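Local structure of fimbrin (Schizosaccharomyces pombe, 1RT8) at residues R15-H20 with P248-A253; E223-N228 with T241-G246. The protein binds actin filaments and crosslinks them through two tandem actin-binding regions built from calponin-homology domains, contributing to cell polarity and cytokinesis in fission yeast. All coordinates share one frame; numbering follows the deposited sequence.

Overall arrangement
From the N terminus the chain enters helix 11-25, the opening helix of the first calponin-homology (CH) domain, and meets its partner in interaction 1 some 228 residues further on (nearest segment ends), on helix 248-261 of the second CH domain. That contact therefore closes a very long loop and ties the two domains of the first actin-binding region together. Interaction 2 falls within this span: helix 218-230 leads through the nine residues 231-239 to helix 240-244, which packs back on it, a local closure inside the second domain. The centres of the contacts are about 13 Å apart. Helix 248-261 follows helix 240-244, and Leu250 and Asn251 pack against Ala242, joining the inter-domain contact to the intradomain one.

Interaction 1: residues R15-H20 with P248-A253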
ATOM      1  N   ARG A  15     -13.940  18.024   5.623  1.00 44.55           N
ATOM      2  CA  ARG A  15     -15.324  17.708   5.954  1.00 44.40           C
ATOM      3  C   ARG A  15     -15.733  16.331   5.456  1.00 43.65           C
ATOM      4  O   ARG A  15     -16.169  15.481   6.236  1.00 44.02           O
ATOM      5  CB  ARG A  15     -16.277  18.754   5.363  1.00 46.96           C
ATOM      6  CG  ARG A  15     -17.740  18.489   5.698  1.00 48.63           C
ATOM      7  CD  ARG A  15     -18.710  19.444   5.000  1.00 49.70           C
ATOM      8  NE  ARG A  15     -18.580  20.831   5.438  1.00 51.28           N
ATOM      9  CZ  ARG A  15     -17.668  21.683   4.980  1.00 52.71           C
ATOM     10  NH1 ARG A  15     -16.793  21.293   4.061  1.00 54.82           N
ATOM     11  NH2 ARG A  15     -17.634  22.929   5.434  1.00 52.58           N
ATOM     12  N   GLU A  16     -15.587  16.113   4.153  1.00 42.32           N
ATOM     13  CA  GLU A  16     -15.966  14.843   3.549  1.00 40.21           C
ATOM     14  C   GLU A  16     -15.188  13.657   4.110  1.00 38.60           C
ATOM     15  O   GLU A  16     -15.775  12.614   4.388  1.00 38.92           O
ATOM     16  CB  GLU A  16     -15.811  14.913   2.023  1.00 39.40           C
ATOM     17  CG  GLU A  16     -16.634  16.017   1.354  1.00 40.36           C
ATOM     18  CD  GLU A  16     -18.090  16.040   1.816  1.00 39.33           C
ATOM     19  OE1 GLU A  16     -18.702  14.962   1.934  1.00 37.73           O
ATOM     20  OE2 GLU A  16     -18.623  17.141   2.056  1.00 39.92           O
ATOM     21  N   PHE A  17     -13.874  13.803   4.282  1.00 38.07           N
ATOM     22  CA  PHE A  17     -13.076  12.701   4.825  1.00 37.53           C
ATOM     23  C   PHE A  17     -13.578  12.320   6.215  1.00 37.52           C
ATOM     24  O   PHE A  17     -13.728  11.138   6.532  1.00 37.87           O
ATOM     25  CB  PHE A  17     -11.590  13.086   4.893  1.00 37.08           C
ATOM     26  CG  PHE A  17     -10.927  13.205   3.548  1.00 36.49           C
ATOM     27  CD1 PHE A  17      -9.674  13.794   3.429  1.00 36.55           C
ATOM     28  CD2 PHE A  17     -11.553  12.734   2.399  1.00 38.06           C
ATOM     29  CE1 PHE A  17      -9.056  13.914   2.188  1.00 36.92           C
ATOM     30  CE2 PHE A  17     -10.940  12.848   1.151  1.00 38.35           C
ATOM     31  CZ  PHE A  17      -9.690  13.440   1.047  1.00 36.55           C
ATOM     32  N   ILE A  18     -13.840  13.319   7.048  1.00 37.13           N
ATOM     33  CA  ILE A  18     -14.335  13.047   8.389  1.00 38.80           C
ATOM     34  C   ILE A  18     -15.696  12.363   8.322  1.00 40.19           C
ATOM     35  O   ILE A  18     -15.984  11.466   9.111  1.00 40.87           O
ATOM     36  CB  ILE A  18     -14.463  14.336   9.214  1.00 37.04           C
ATOM     37  CG1 ILE A  18     -13.074  14.946   9.435  1.00 37.42           C
ATOM     38  CG2 ILE A  18     -15.140  14.030  10.540  1.00 36.22           C
ATOM     39  CD1 ILE A  18     -13.089  16.337  10.050  1.00 39.00           C
ATOM     40  N   LYS A  19     -16.535  12.787   7.380  1.00 41.76           N
ATOM     41  CA  LYS A  19     -17.851  12.178   7.233  1.00 42.69           C
ATOM     42  C   LYS A  19     -17.691  10.708   6.862  1.00 42.72           C
ATOM     43  O   LYS A  19     -18.376   9.838   7.408  1.00 43.46           O
ATOM     44  CB  LYS A  19     -18.668  12.909   6.164  1.00 45.69           C
ATOM     45  CG  LYS A  19     -19.029  14.340   6.540  1.00 48.53           C
ATOM     46  CD  LYS A  19     -19.935  14.991   5.498  1.00 51.89           C
ATOM     47  CE  LYS A  19     -21.269  14.260   5.363  1.00 53.99           C
ATOM     48  NZ  LYS A  19     -22.220  15.003   4.486  1.00 55.07           N
ATOM     49  N   HIS A  20     -16.779  10.425   5.939  1.00 41.42           N
ATOM     50  CA  HIS A  20     -16.543   9.047   5.534  1.00 40.20           C
ATOM     51  C   HIS A  20     -16.070   8.242   6.740  1.00 38.92           C
ATOM     52  O   HIS A  20     -16.483   7.100   6.942  1.00 38.05           O
ATOM     53  CB  HIS A  20     -15.494   8.979   4.416  1.00 38.11           C
ATOM     54  CG  HIS A  20     -14.978   7.598   4.161  1.00 38.25           C
ATOM     55  ND1 HIS A  20     -13.835   7.109   4.755  1.00 39.74           N
ATOM     56  CD2 HIS A  20     -15.476   6.584   3.414  1.00 40.03           C
ATOM     57  CE1 HIS A  20     -13.649   5.854   4.384  1.00 38.85           C
ATOM     58  NE2 HIS A  20     -14.631   5.510   3.570  1.00 40.39           N
ATOM     59  N   PRO A 248      -9.502  16.752  -7.363  1.00 31.84           N
ATOM     60  CA  PRO A 248      -9.020  15.434  -7.792  1.00 32.05           C
ATOM     61  C   PRO A 248      -9.425  14.281  -6.873  1.00 33.36           C
ATOM     62  O   PRO A 248      -9.836  13.215  -7.338  1.00 32.34           O
ATOM     63  CB  PRO A 248      -7.504  15.610  -7.824  1.00 32.91           C
ATOM     64  CG  PRO A 248      -7.314  17.084  -8.008  1.00 33.26           C
ATOM     65  CD  PRO A 248      -8.376  17.672  -7.137  1.00 31.35           C
ATOM     66  N   LYS A 249      -9.307  14.508  -5.569  1.00 31.86           N
ATOM     67  CA  LYS A 249      -9.618  13.492  -4.574  1.00 30.43           C
ATOM     68  C   LYS A 249     -11.105  13.181  -4.445  1.00 30.53           C
ATOM     69  O   LYS A 249     -11.520  12.026  -4.586  1.00 31.83           O
ATOM     70  CB  LYS A 249      -9.070  13.921  -3.213  1.00 30.18           C
ATOM     71  CG  LYS A 249      -7.605  14.356  -3.241  1.00 32.15           C
ATOM     72  CD  LYS A 249      -7.148  14.798  -1.863  1.00 34.52           C
ATOM     73  CE  LYS A 249      -5.711  15.259  -1.880  1.00 37.33           C
ATOM     74  NZ  LYS A 249      -5.337  15.796  -0.551  1.00 41.01           N
ATOM     75  N   LEU A 250     -11.908  14.200  -4.165  1.00 29.58           N
ATOM     76  CA  LEU A 250     -13.337  13.983  -4.003  1.00 31.14           C
ATOM     77  C   LEU A 250     -13.972  13.442  -5.278  1.00 30.06           C
ATOM     78  O   LEU A 250     -14.873  12.612  -5.210  1.00 30.41           O
ATOM     79  CB  LEU A 250     -14.024  15.279  -3.565  1.00 30.73           C
ATOM     80  CG  LEU A 250     -13.479  15.840  -2.247  1.00 33.73           C
ATOM     81  CD1 LEU A 250     -14.138  17.180  -1.929  1.00 35.43           C
ATOM     82  CD2 LEU A 250     -13.720  14.841  -1.131  1.00 32.46           C
ATOM     83  N   ASN A 251     -13.504  13.895  -6.438  1.00 28.57           N
ATOM     84  CA  ASN A 251     -14.067  13.407  -7.694  1.00 30.33           C
ATOM     85  C   ASN A 251     -13.629  11.968  -7.956  1.00 29.38           C
ATOM     86  O   ASN A 251     -14.401  11.164  -8.468  1.00 31.62           O
ATOM     87  CB  ASN A 251     -13.669  14.320  -8.864  1.00 28.53           C
ATOM     88  CG  ASN A 251     -14.626  15.494  -9.044  1.00 30.08           C
ATOM     89  OD1 ASN A 251     -15.754  15.323  -9.520  1.00 31.13           O
ATOM     90  ND2 ASN A 251     -14.185  16.687  -8.661  1.00 27.18           N
ATOM     91  N   LEU A 252     -12.398  11.632  -7.591  1.00 28.90           N
ATOM     92  CA  LEU A 252     -11.916  10.272  -7.781  1.00 27.82           C
ATOM     93  C   LEU A 252     -12.730   9.323  -6.897  1.00 28.24           C
ATOM     94  O   LEU A 252     -13.180   8.270  -7.344  1.00 28.75           O
ATOM     95  CB  LEU A 252     -10.438  10.168  -7.401  1.00 30.50           C
ATOM     96  CG  LEU A 252      -9.840   8.761  -7.476  1.00 31.57           C
ATOM     97  CD1 LEU A 252      -9.715   8.340  -8.936  1.00 33.61           C
ATOM     98  CD2 LEU A 252      -8.472   8.738  -6.805  1.00 30.73           C
ATOM     99  N   ALA A 253     -12.924   9.706  -5.641  1.00 27.57           N
ATOM    100  CA  ALA A 253     -13.669   8.872  -4.704  1.00 30.00           C
ATOM    101  C   ALA A 253     -15.094   8.653  -5.213  1.00 29.07           C
ATOM    102  O   ALA A 253     -15.612   7.532  -5.182  1.00 31.60           O
ATOM    103  CB  ALA A 253     -13.679   9.521  -3.321  1.00 27.04           C
TER
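Phe17 (chi1 -70°) and Leu250 (chi1 -59°) both carry CG anti to the carbonyl carbon and beside the backbone N, which brings the phenyl ring and the leucine branch nearer the opposing helix than their CB directions alone would suggest; Glu16 starts in the same way. Leu250 reaches across with a single branch: its CD2 methyl lies 3.8 Å from CB of Glu16 and 4.1 Å from CE2 of Phe17, filling the angle between these consecutive side chains. Glu16 contributes only the aliphatic base of its side chain, for the bend at chi2 carries the carboxylate away from helix 248-261. The methyl approaches the Phe17 ring obliquely. At the far end of that ring, Lys249 passes its extended chain across the edge, near the ring plane, with CD 4.1 Å from CZ of Phe17. The lysine thus offers methylenes to the phenyl ring while its ammonium goes on to a salt bridge with Glu13, one turn before Phe17 on helix 11-25, and makes a cation-pi interaction with Trp125. The contact between the segments is wholly apolar and modest, burying 167 Å²; the axes of the two six-residue segments approach to 11.7 Å at an angle of 38°. Leu121 and Ile128 of helix 117-131 add further cover to Phe17, while Thr239 touches Glu16 from a loop of the second CH domain. Together these contacts form a helix-to-helix interface between the two CH domains of one actin-binding region, as in the compact tandem CH pairs of the fimbrin family.

Interaction 2: residues E223-N228 with T241-G246; sequences EQVLQN and TAMVAG
The terminal methyl of Met243 enters the angle between Val225 and Leu226, two neighbouring side chains on helix 218-230. Its CE lies 3.8 Å from CG1 of Val225 and 4.1 Å from CG of Leu226, so one methyl makes both apolar contacts. The thioether extends from its backbone with CG anti to N (chi1 180°) and then bends at chi3 (-67°), which turns CE toward the helix. Leu226 and Met243 run past each other in opposite directions, whereas Val225 meets the methionine at a slant. Beyond this first shell, Tyr196 of helix 194-203 packs on both Val225 and Met243, and Leu238 and Ala222 also touch the methionine; Pro240 lies against Leu226. Near the start of helix 240-244, Ala242 N donates a hydrogen bond to Thr239 OG1. At its other end Gly246, with positive phi, closes a Schellman motif, where its N bonds to Met243 O at 2.9 Å. The chain then passes into helix 248-261. Through Met243, helix 240-244 packs on helix 218-230, a helix-on-helix contact within the all-helical CH fold of the second domain.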
ATOM      1  N   GLU A 223     -25.315  20.216  -9.065  1.00 34.24           N
ATOM      2  CA  GLU A 223     -26.258  19.778  -8.044  1.00 36.07           C
ATOM      3  C   GLU A 223     -27.226  18.760  -8.628  1.00 36.34           C
ATOM      4  O   GLU A 223     -27.553  17.763  -7.988  1.00 37.11           O
ATOM      5  CB  GLU A 223     -27.029  20.976  -7.490  1.00 38.12           C
ATOM      6  CG  GLU A 223     -28.147  20.607  -6.534  1.00 42.04           C
ATOM      7  CD  GLU A 223     -27.667  19.776  -5.360  1.00 43.32           C
ATOM      8  OE1 GLU A 223     -26.698  20.197  -4.690  1.00 45.18           O
ATOM      9  OE2 GLU A 223     -28.266  18.708  -5.103  1.00 44.77           O
ATOM     10  N   GLN A 224     -27.677  19.015  -9.851  1.00 35.77           N
ATOM     11  CA  GLN A 224     -28.600  18.117 -10.522  1.00 34.46           C
ATOM     12  C   GLN A 224     -27.927  16.782 -10.780  1.00 33.96           C
ATOM     13  O   GLN A 224     -28.566  15.737 -10.693  1.00 33.94           O
ATOM     14  CB  GLN A 224     -29.082  18.730 -11.847  1.00 36.13           C
ATOM     15  CG  GLN A 224     -30.157  19.797 -11.674  1.00 37.99           C
ATOM     16  CD  GLN A 224     -30.416  20.622 -12.932  1.00 39.51           C
ATOM     17  OE1 GLN A 224     -30.236  20.151 -14.055  1.00 40.16           O
ATOM     18  NE2 GLN A 224     -30.862  21.857 -12.739  1.00 41.42           N
ATOM     19  N   VAL A 225     -26.633  16.817 -11.094  1.00 33.45           N
ATOM     20  CA  VAL A 225     -25.884  15.591 -11.357  1.00 32.82           C
ATOM     21  C   VAL A 225     -25.811  14.741 -10.100  1.00 34.38           C
ATOM     22  O   VAL A 225     -25.946  13.513 -10.160  1.00 34.01           O
ATOM     23  CB  VAL A 225     -24.424  15.882 -11.814  1.00 34.11           C
ATOM     24  CG1 VAL A 225     -23.547  14.632 -11.619  1.00 31.77           C
ATOM     25  CG2 VAL A 225     -24.409  16.303 -13.281  1.00 32.13           C
ATOM     26  N   LEU A 226     -25.578  15.396  -8.967  1.00 33.64           N
ATOM     27  CA  LEU A 226     -25.468  14.686  -7.705  1.00 36.13           C
ATOM     28  C   LEU A 226     -26.824  14.179  -7.239  1.00 38.32           C
ATOM     29  O   LEU A 226     -26.895  13.212  -6.481  1.00 38.79           O
ATOM     30  CB  LEU A 226     -24.823  15.581  -6.644  1.00 33.11           C
ATOM     31  CG  LEU A 226     -23.345  15.884  -6.918  1.00 30.69           C
ATOM     32  CD1 LEU A 226     -22.793  16.829  -5.853  1.00 28.00           C
ATOM     33  CD2 LEU A 226     -22.558  14.587  -6.948  1.00 27.89           C
ATOM     34  N   GLN A 227     -27.899  14.825  -7.692  1.00 40.31           N
ATOM     35  CA  GLN A 227     -29.237  14.373  -7.327  1.00 41.88           C
ATOM     36  C   GLN A 227     -29.492  13.108  -8.138  1.00 41.43           C
ATOM     37  O   GLN A 227     -30.152  12.184  -7.668  1.00 42.56           O
ATOM     38  CB  GLN A 227     -30.296  15.437  -7.640  1.00 42.64           C
ATOM     39  CG  GLN A 227     -30.106  16.749  -6.892  1.00 44.13           C
ATOM     40  CD  GLN A 227     -31.379  17.579  -6.824  1.00 46.07           C
ATOM     41  OE1 GLN A 227     -32.161  17.617  -7.772  1.00 48.33           O
ATOM     42  NE2 GLN A 227     -31.584  18.256  -5.703  1.00 47.11           N
ATOM     43  N   ASN A 228     -28.958  13.068  -9.359  1.00 40.83           N
ATOM     44  CA  ASN A 228     -29.099  11.884 -10.208  1.00 40.55           C
ATOM     45  C   ASN A 228     -28.242  10.765  -9.632  1.00 41.46           C
ATOM     46  O   ASN A 228     -28.462   9.586  -9.918  1.00 41.94           O
ATOM     47  CB  ASN A 228     -28.636  12.162 -11.645  1.00 40.45           C
ATOM     48  CG  ASN A 228     -29.755  12.671 -12.534  1.00 40.06           C
ATOM     49  OD1 ASN A 228     -30.906  12.234 -12.420  1.00 38.78           O
ATOM     50  ND2 ASN A 228     -29.419  13.582 -13.442  1.00 37.46           N
ATOM     51  N   THR A 241     -19.881  22.199  -5.310  1.00 38.54           N
ATOM     52  CA  THR A 241     -18.724  23.089  -5.315  1.00 38.44           C
ATOM     53  C   THR A 241     -17.408  22.335  -5.530  1.00 37.73           C
ATOM     54  O   THR A 241     -16.510  22.829  -6.213  1.00 37.48           O
ATOM     55  CB  THR A 241     -18.640  23.901  -3.994  1.00 40.01           C
ATOM     56  OG1 THR A 241     -18.855  23.027  -2.880  1.00 39.98           O
ATOM     57  CG2 THR A 241     -19.688  25.014  -3.975  1.00 40.13           C
ATOM     58  N   ALA A 242     -17.294  21.139  -4.958  1.00 36.30           N
ATOM     59  CA  ALA A 242     -16.078  20.344  -5.123  1.00 34.63           C
ATOM     60  C   ALA A 242     -15.987  19.849  -6.565  1.00 33.73           C
ATOM     61  O   ALA A 242     -14.896  19.663  -7.104  1.00 32.72           O
ATOM     62  CB  ALA A 242     -16.079  19.159  -4.158  1.00 34.65           C
ATOM     63  N   MET A 243     -17.142  19.639  -7.186  1.00 33.17           N
ATOM     64  CA  MET A 243     -17.182  19.182  -8.568  1.00 34.34           C
ATOM     65  C   MET A 243     -16.676  20.269  -9.502  1.00 35.01           C
ATOM     66  O   MET A 243     -15.767  20.042 -10.306  1.00 34.45           O
ATOM     67  CB  MET A 243     -18.605  18.818  -8.990  1.00 31.10           C
ATOM     68  CG  MET A 243     -18.667  18.340 -10.436  1.00 30.05           C
ATOM     69  SD  MET A 243     -20.333  18.055 -11.059  1.00 30.05           S
ATOM     70  CE  MET A 243     -20.800  16.682 -10.093  1.00 24.70           C
ATOM     71  N   VAL A 244     -17.288  21.444  -9.397  1.00 35.81           N
ATOM     72  CA  VAL A 244     -16.927  22.586 -10.228  1.00 35.86           C
ATOM     73  C   VAL A 244     -15.493  23.027  -9.964  1.00 35.44           C
ATOM     74  O   VAL A 244     -14.824  23.556 -10.854  1.00 34.04           O
ATOM     75  CB  VAL A 244     -17.880  23.770  -9.968  1.00 36.53           C
ATOM     76  CG1 VAL A 244     -17.407  25.003 -10.715  1.00 38.40           C
ATOM     77  CG2 VAL A 244     -19.282  23.398 -10.412  1.00 35.92           C
ATOM     78  N   ALA A 245     -15.024  22.809  -8.739  1.00 36.72           N
ATOM     79  CA  ALA A 245     -13.661  23.182  -8.375  1.00 36.28           C
ATOM     80  C   ALA A 245     -12.665  22.157  -8.911  1.00 35.40           C
ATOM     81  O   ALA A 245     -11.462  22.380  -8.877  1.00 35.10           O
ATOM     82  CB  ALA A 245     -13.539  23.288  -6.862  1.00 36.68           C
ATOM     83  N   GLY A 246     -13.174  21.029  -9.400  1.00 35.60           N
ATOM     84  CA  GLY A 246     -12.305  19.992  -9.936  1.00 34.69           C
ATOM     85  C   GLY A 246     -11.407  19.313  -8.914  1.00 34.22           C
ATOM     86  O   GLY A 246     -10.264  18.966  -9.213  1.00 34.54           O
TER